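Local structure of putative cytochrome P450 120 (Synechocystis sp., 2VE3) at residues A[394-397]-A[398-402]. The protein binds heme and retinoic acid and, as a member of the cytochrome P450 family, probably acts as a monooxygenase. Numbering follows the deposited sequence.
Sequences KEFA and RLEMK. With HEM (protoporphyrin IX containing Fe), chain C.
Residues 394-397 and 398-402 form one unbroken run of alpha-helix, the first turns of helix 394-411, which starts three residues after Cys391, the probable axial heme ligand; this is the L helix of the cytochrome P450 fold. Four successive i+4 to i backbone hydrogen bonds join the segments, from Arg398 N to Lys394 O through to Met401 N to Ala397 O. On the flank away from the heme, Glu395 and Arg398 form a salt bridge. Glu395 bends back at chi2 (-64°), and Arg398 NH1 meets Glu395 OE2 at 3.0 Å on the syn side of the carboxylate, somewhat out of its plane. That oxygen lies in the guanidinium plane, although the carboxylate is turned 47° from it. Lys394 runs alongside Arg398, Lys394 CD 4.0 Å from Arg398 NH1, while Lys394 NZ pairs with Glu390; Arg398 NH2 is hydrogen-bonded to Gln309 OE1. A leucine in place of this arginine would probably leave Glu395 OE2 and Gln309 OE1 without their guanidinium partner. Deeper in, Phe396 and Glu400 point the same way, the carboxylate nearly perpendicular to the ring and Glu400 OE1 3.5 Å from Phe396 CE2. The Phe396 ring also places CD2 3.5 Å from the heme methyl CMC. Ala397 CB sits 3.6 Å from heme CAB, and Met401 hooks round at chi3 (-83°), laying CE against the Ala397 carbonyl, 3.3 Å from Ala397 O and 3.9 Å from Ala397 CB. The same methyl carbon, Met401 CE, reaches the heme vinyl carbon CBB at 3.8 Å.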
loop_
_atom_site.group_PDB
_atom_site.type_symbol
_atom_site.label_atom_id
_atom_site.label_comp_id
_atom_site.label_asym_id
_atom_site.label_seq_id
_atom_site.Cartn_x
_atom_site.Cartn_y
_atom_site.Cartn_z
ATOM N N LYS A 394 1.276 -8.029 3.653
ATOM C CA LYS A 394 0.566 -7.409 4.786
ATOM C C LYS A 394 1.271 -7.504 6.149
ATOM O O LYS A 394 1.203 -6.577 6.943
ATOM C CB LYS A 394 -0.888 -7.877 4.856
ATOM C CG LYS A 394 -1.107 -9.275 5.332
ATOM C CD LYS A 394 -2.589 -9.628 5.199
ATOM C CE LYS A 394 -2.890 -11.066 5.643
ATOM N NZ LYS A 394 -4.232 -11.484 5.147
ATOM N N GLU A 395 1.960 -8.613 6.405
ATOM C CA GLU A 395 2.652 -8.806 7.690
ATOM C C GLU A 395 4.018 -8.113 7.758
ATOM O O GLU A 395 4.454 -7.722 8.839
ATOM C CB GLU A 395 2.749 -10.297 8.067
ATOM C CG GLU A 395 1.403 -11.026 8.135
ATOM C CD GLU A 395 0.475 -10.504 9.228
ATOM O OE1 GLU A 395 0.949 -10.221 10.351
ATOM O OE2 GLU A 395 -0.741 -10.386 8.970
ATOM N N PHE A 396 4.692 -7.969 6.620
ATOM C CA PHE A 396 5.801 -7.031 6.524
ATOM C C PHE A 396 5.361 -5.606 6.880
ATOM O O PHE A 396 6.053 -4.920 7.626
ATOM C CB PHE A 396 6.435 -7.027 5.133
ATOM C CG PHE A 396 7.644 -6.142 5.037
ATOM C CD1 PHE A 396 8.907 -6.634 5.362
ATOM C CD2 PHE A 396 7.515 -4.799 4.701
ATOM C CE1 PHE A 396 10.036 -5.812 5.296
ATOM C CE2 PHE A 396 8.633 -3.962 4.632
ATOM C CZ PHE A 396 9.902 -4.466 4.936
ATOM N N ALA A 397 4.235 -5.167 6.303
ATOM C CA ALA A 397 3.647 -3.861 6.593
ATOM C C ALA A 397 3.344 -3.698 8.080
ATOM O O ALA A 397 3.689 -2.664 8.662
ATOM C CB ALA A 397 2.388 -3.661 5.795
ATOM N N ARG A 398 2.682 -4.709 8.676
ATOM C CA ARG A 398 2.241 -4.638 10.081
ATOM C C ARG A 398 3.415 -4.636 11.026
ATOM O O ARG A 398 3.394 -3.912 12.029
ATOM C CB ARG A 398 1.280 -5.776 10.456
ATOM C CG ARG A 398 -0.147 -5.517 10.040
ATOM C CD ARG A 398 -1.011 -6.766 10.171
ATOM N NE ARG A 398 -2.414 -6.423 9.987
ATOM C CZ ARG A 398 -3.328 -7.206 9.427
ATOM N NH1 ARG A 398 -3.000 -8.410 8.966
ATOM N NH2 ARG A 398 -4.579 -6.773 9.319
ATOM N N LEU A 399 4.428 -5.454 10.700
ATOM C CA LEU A 399 5.708 -5.439 11.400
ATOM C C LEU A 399 6.326 -4.039 11.460
ATOM O O LEU A 399 6.640 -3.554 12.548
ATOM C CB LEU A 399 6.713 -6.394 10.736
ATOM C CG LEU A 399 8.090 -6.458 11.401
ATOM C CD1 LEU A 399 7.997 -7.205 12.718
ATOM C CD2 LEU A 399 9.097 -7.135 10.487
ATOM N N GLU A 400 6.488 -3.401 10.299
ATOM C CA GLU A 400 7.144 -2.094 10.237
ATOM C C GLU A 400 6.320 -1.001 10.924
ATOM O O GLU A 400 6.877 -0.121 11.562
ATOM C CB GLU A 400 7.471 -1.692 8.789
ATOM C CG GLU A 400 8.402 -0.480 8.699
ATOM C CD GLU A 400 8.862 -0.124 7.296
ATOM O OE1 GLU A 400 8.945 -1.014 6.410
ATOM O OE2 GLU A 400 9.179 1.071 7.089
ATOM N N MET A 401 5.001 -1.066 10.790
ATOM C CA MET A 401 4.105 -0.131 11.463
ATOM C C MET A 401 4.216 -0.281 12.984
ATOM O O MET A 401 4.294 0.709 13.717
ATOM C CB MET A 401 2.667 -0.365 11.003
ATOM C CG MET A 401 2.360 0.126 9.593
ATOM S SD MET A 401 0.620 -0.033 9.149
ATOM C CE MET A 401 0.543 -1.752 8.637
ATOM N N LYS A 402 4.241 -1.525 13.458
ATOM C CA LYS A 402 4.269 -1.790 14.900
ATOM C C LYS A 402 5.596 -1.379 15.515
ATOM O O LYS A 402 5.615 -0.667 16.497
ATOM C CB LYS A 402 3.966 -3.254 15.197
ATOM C CG LYS A 402 3.017 -3.440 16.355
ATOM C CD LYS A 402 3.039 -4.852 16.908
ATOM C CE LYS A 402 2.095 -5.771 16.174
ATOM N NZ LYS A 402 1.525 -6.808 17.100
HETATM C CHA HEM C . -1.659 -6.426 -3.115
HETATM C CHB HEM C . -2.646 -2.966 0.154
HETATM C CHC HEM C . 1.912 -3.225 1.835
HETATM C CHD HEM C . 3.062 -6.242 -1.749
HETATM C C1A HEM C . -2.356 -5.479 -2.375
HETATM C C2A HEM C . -3.752 -5.105 -2.508
HETATM C C3A HEM C . -4.017 -4.159 -1.586
HETATM C C4A HEM C . -2.797 -3.889 -0.866
HETATM C CMA HEM C . -5.353 -3.438 -1.326
HETATM C CAA HEM C . -4.756 -5.742 -3.499
HETATM C CBA HEM C . -4.854 -4.978 -4.816
HETATM C CGA HEM C . -5.725 -5.795 -5.747
HETATM O O1A HEM C . -6.931 -5.979 -5.410
HETATM O O2A HEM C . -5.219 -6.254 -6.813
HETATM C C1B HEM C . -1.513 -2.765 0.921
HETATM C C2B HEM C . -1.406 -1.928 2.107
HETATM C C3B HEM C . -0.143 -2.008 2.577
HETATM C C4B HEM C . 0.579 -2.890 1.696
HETATM C CMB HEM C . -2.575 -1.113 2.703
HETATM C CAB HEM C . 0.508 -1.295 3.806
HETATM C CBB HEM C . -0.146 -1.046 4.951
HETATM C C1C HEM C . 2.629 -4.100 1.052
HETATM C C2C HEM C . 4.000 -4.518 1.261
HETATM C C3C HEM C . 4.327 -5.358 0.270
HETATM C C4C HEM C . 3.162 -5.477 -0.607
HETATM C CMC HEM C . 4.892 -4.087 2.457
HETATM C CAC HEM C . 5.677 -6.108 0.075
HETATM C CBC HEM C . 6.807 -5.513 -0.322
HETATM C C1D HEM C . 1.928 -6.497 -2.494
HETATM C C2D HEM C . 1.929 -7.208 -3.745
HETATM C C3D HEM C . 0.462 -7.265 -4.184
HETATM C C4D HEM C . -0.285 -6.602 -3.132
HETATM C CMD HEM C . 3.165 -7.781 -4.486
HETATM C CAD HEM C . -0.124 -7.909 -5.462
HETATM C CBD HEM C . -0.816 -9.210 -5.062
HETATM C CGD HEM C . -1.381 -9.906 -6.277
HETATM O O1D HEM C . -1.750 -11.099 -6.134
HETATM O O2D HEM C . -1.469 -9.300 -7.387
HETATM N NA HEM C . -1.810 -4.718 -1.369
HETATM N NB HEM C . -0.276 -3.324 0.688
HETATM N NC HEM C . 2.144 -4.692 -0.102
HETATM N ND HEM C . 0.613 -6.168 -2.153
HETATM FE FE HEM C . 0.123 -4.926 -0.519
#